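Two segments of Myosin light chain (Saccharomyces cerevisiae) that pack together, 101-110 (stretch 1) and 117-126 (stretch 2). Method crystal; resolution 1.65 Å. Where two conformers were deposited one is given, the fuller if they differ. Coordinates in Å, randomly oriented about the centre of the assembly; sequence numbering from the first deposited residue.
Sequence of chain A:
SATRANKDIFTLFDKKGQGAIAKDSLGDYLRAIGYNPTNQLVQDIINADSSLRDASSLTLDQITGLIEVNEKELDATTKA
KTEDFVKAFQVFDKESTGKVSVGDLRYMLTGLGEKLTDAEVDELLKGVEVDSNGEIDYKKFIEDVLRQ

Stretch 1 101-110: SVGDLRYMLT
Stretch 2 (117-126) TDAEVDELLK

Two helices of yeast myosin light chain, 102-110 (continuing beyond the stretch) and one beginning at Asp-118, pack with axes 9.9 Å apart at closest approach and N-to-C directions 131° apart, so the register runs backward: CA to CA, Val-102 to Leu-125 is 8.9 Å, Arg-106 to Val-121 6.7 Å, Thr-110 to Thr-117 5.8 Å. Most helical phi/psi lie near -60/-40; Thr-110 is -101/-21, Leu-125 -82/-7. Ser-101 (-70/148) and Thr-117 (-80/163), both chi1 p, cap the helices: Ser-101 OG accepts from Asp-104 N (3.0 Å), Thr-117 OG1 from Glu-120 N (2.9 Å).

The main bump, Arg-106 (t, t, m, -97°), sits among Asp-118, Val-121, Asp-122 and Leu-125. Val-121 CG1 covers one guanidinium face, 3.6 Å from Arg-106 NH2; at the edge, the long arginine reaches two exposed aspartates (both m), bridging NH1 to Asp-118 OD1 (3.0 Å) and NH2 to Asp-122 OD1 (2.7 Å). Arg-106 NH1 also donates to Asp-118 O (3.1 Å).

Apolar branches fill the rest. Val-121 (t) packs CG2 against Thr-110 CG2 (3.5 Å) and Leu-109 CB (3.9 Å); Thr-110 (p) donates OG1 to Arg-106 O (2.7 Å). Leu-109 (m, t) CD1 meets Leu-124 (t, p) CD2 at 3.5 Å. Forked Leu-125 (m, t) sets CD1 on Val-102 (p) CG2 (3.7 Å), CD2 on Leu-105 (t, p) CD2 (3.8 Å). Buried area totals 463 Å², both sides summed. One water donates to Thr-110 OG1 (3.0 Å) and Asp-118 OD1 (2.6 Å).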

# COMPACT_ATOMS: atom_id res chain seq x y z
N SER A 101 -6.71 15.65 12.52
CA SER A 101 -5.48 16.43 12.50
C SER A 101 -4.37 15.58 11.89
O SER A 101 -4.39 14.34 12.00
CB SER A 101 -5.08 16.88 13.90
OG SER A 101 -4.71 15.77 14.69
N VAL A 102 -3.44 16.26 11.21
CA VAL A 102 -2.31 15.55 10.61
C VAL A 102 -1.51 14.82 11.69
O VAL A 102 -0.99 13.72 11.46
CB VAL A 102 -1.44 16.48 9.74
CG1 VAL A 102 -0.81 17.59 10.55
CG2 VAL A 102 -0.37 15.67 9.05
N GLY A 103 -1.43 15.42 12.88
CA GLY A 103 -0.76 14.74 13.99
C GLY A 103 -1.47 13.46 14.42
O GLY A 103 -0.82 12.45 14.69
N ASP A 104 -2.80 13.49 14.49
CA ASP A 104 -3.55 12.28 14.84
C ASP A 104 -3.42 11.22 13.74
O ASP A 104 -3.44 10.01 14.02
CB ASP A 104 -5.01 12.57 15.09
CG ASP A 104 -5.25 13.22 16.43
OD1 ASP A 104 -4.38 13.13 17.33
OD2 ASP A 104 -6.31 13.77 16.68
N LEU A 105 -3.32 11.68 12.48
CA LEU A 105 -3.19 10.71 11.40
C LEU A 105 -1.86 10.01 11.52
O LEU A 105 -1.75 8.77 11.37
CB LEU A 105 -3.37 11.37 10.03
CG LEU A 105 -3.15 10.45 8.82
CD1 LEU A 105 -4.08 9.24 8.92
CD2 LEU A 105 -3.49 11.25 7.51
N ARG A 106 -0.81 10.80 11.79
CA ARG A 106 0.50 10.17 12.01
C ARG A 106 0.46 9.20 13.17
O ARG A 106 1.07 8.10 13.10
CB ARG A 106 1.58 11.23 12.20
CG ARG A 106 2.97 10.64 12.32
CD ARG A 106 4.05 11.71 12.27
NE ARG A 106 4.09 12.29 10.92
CZ ARG A 106 4.94 11.92 9.97
NH1 ARG A 106 5.84 10.97 10.18
NH2 ARG A 106 4.85 12.48 8.77
N TYR A 107 -0.20 9.61 14.26
CA TYR A 107 -0.37 8.75 15.41
C TYR A 107 -1.04 7.42 15.05
O TYR A 107 -0.54 6.35 15.42
CB TYR A 107 -1.18 9.47 16.48
CG TYR A 107 -1.56 8.61 17.68
CD1 TYR A 107 -0.73 8.54 18.79
CD2 TYR A 107 -2.76 7.93 17.71
CE1 TYR A 107 -1.11 7.76 19.92
CE2 TYR A 107 -3.14 7.15 18.81
CZ TYR A 107 -2.31 7.09 19.88
OH TYR A 107 -2.69 6.35 20.95
N MET A 108 -2.14 7.50 14.31
CA MET A 108 -2.86 6.31 13.87
C MET A 108 -1.96 5.37 13.08
O MET A 108 -1.93 4.17 13.34
CB MET A 108 -4.06 6.68 13.00
CG MET A 108 -5.19 7.47 13.69
SD MET A 108 -6.42 7.98 12.45
CE MET A 108 -7.19 6.43 12.06
N LEU A 109 -1.23 5.92 12.12
CA LEU A 109 -0.45 5.13 11.21
C LEU A 109 0.88 4.59 11.74
O LEU A 109 1.29 3.53 11.32
CB LEU A 109 -0.20 5.89 9.91
CG LEU A 109 -1.52 6.27 9.22
CD1 LEU A 109 -1.18 6.99 7.96
CD2 LEU A 109 -2.35 5.02 8.87
N THR A 110 1.51 5.33 12.64
CA THR A 110 2.79 4.90 13.19
C THR A 110 2.71 4.28 14.56
O THR A 110 3.64 3.60 14.98
CB THR A 110 3.79 6.05 13.28
OG1 THR A 110 3.33 7.02 14.23
CG2 THR A 110 3.97 6.76 11.94
N THR A 117 6.45 3.42 9.37
CA THR A 117 7.54 4.29 9.84
C THR A 117 7.18 5.74 9.63
O THR A 117 6.27 6.06 8.84
CB THR A 117 8.88 4.01 9.13
OG1 THR A 117 8.79 4.38 7.73
CG2 THR A 117 9.21 2.49 9.10
N ASP A 118 7.90 6.61 10.32
CA ASP A 118 7.69 8.05 10.12
C ASP A 118 8.05 8.43 8.67
O ASP A 118 7.39 9.28 8.07
CB ASP A 118 8.50 8.86 11.13
CG ASP A 118 7.84 8.92 12.47
OD1 ASP A 118 6.67 9.33 12.56
OD2 ASP A 118 8.42 8.56 13.52
N ALA A 119 9.07 7.81 8.10
CA ALA A 119 9.39 8.02 6.68
C ALA A 119 8.27 7.62 5.76
O ALA A 119 7.97 8.35 4.78
CB ALA A 119 10.68 7.29 6.28
N GLU A 120 7.65 6.47 6.00
CA GLU A 120 6.52 6.06 5.15
C GLU A 120 5.38 7.07 5.23
O GLU A 120 4.74 7.37 4.23
CB GLU A 120 6.01 4.68 5.57
CG GLU A 120 6.94 3.56 5.10
CD GLU A 120 6.52 2.20 5.65
OE1 GLU A 120 6.31 2.04 6.88
OE2 GLU A 120 6.35 1.26 4.84
N VAL A 121 5.11 7.58 6.44
CA VAL A 121 4.07 8.57 6.59
C VAL A 121 4.46 9.89 5.91
O VAL A 121 3.60 10.53 5.29
CB VAL A 121 3.65 8.73 8.05
CG1 VAL A 121 2.56 9.82 8.17
CG2 VAL A 121 3.10 7.39 8.57
N ASP A 122 5.73 10.28 6.00
CA ASP A 122 6.17 11.47 5.24
C ASP A 122 5.88 11.28 3.75
O ASP A 122 5.34 12.17 3.09
CB ASP A 122 7.68 11.75 5.37
CG ASP A 122 8.12 12.12 6.78
OD1 ASP A 122 7.29 12.55 7.59
OD2 ASP A 122 9.32 11.97 7.14
N GLU A 123 6.25 10.11 3.22
CA GLU A 123 6.04 9.86 1.80
C GLU A 123 4.55 9.88 1.44
O GLU A 123 4.15 10.48 0.44
CB GLU A 123 6.71 8.55 1.33
CG GLU A 123 6.93 8.50 -0.21
CD GLU A 123 7.84 7.35 -0.63
OE1 GLU A 123 8.34 6.64 0.28
OE2 GLU A 123 8.08 7.15 -1.84
N LEU A 124 3.75 9.24 2.26
CA LEU A 124 2.31 9.22 2.05
C LEU A 124 1.70 10.62 1.99
O LEU A 124 0.85 10.89 1.12
CB LEU A 124 1.61 8.51 3.22
CG LEU A 124 0.10 8.64 3.34
CD1 LEU A 124 -0.61 7.90 2.20
CD2 LEU A 124 -0.32 8.04 4.68
N LEU A 125 2.12 11.49 2.91
CA LEU A 125 1.48 12.81 3.05
C LEU A 125 1.97 13.87 2.09
O LEU A 125 1.39 14.97 2.02
CB LEU A 125 1.63 13.32 4.48
CG LEU A 125 0.93 12.47 5.52
CD1 LEU A 125 1.18 13.03 6.92
CD2 LEU A 125 -0.60 12.37 5.23
N LYS A 126 3.01 13.55 1.34
CA LYS A 126 3.59 14.51 0.42
C LYS A 126 2.61 15.32 -0.41
O LYS A 126 2.78 16.53 -0.55
CB LYS A 126 4.58 13.82 -0.52
CG LYS A 126 6.02 14.03 -0.11
CD LYS A 126 6.46 15.46 -0.42
CE LYS A 126 7.93 15.73 -0.12
NZ LYS A 126 8.84 14.76 -0.81
O HOH W 1 5.30 9.27 14.81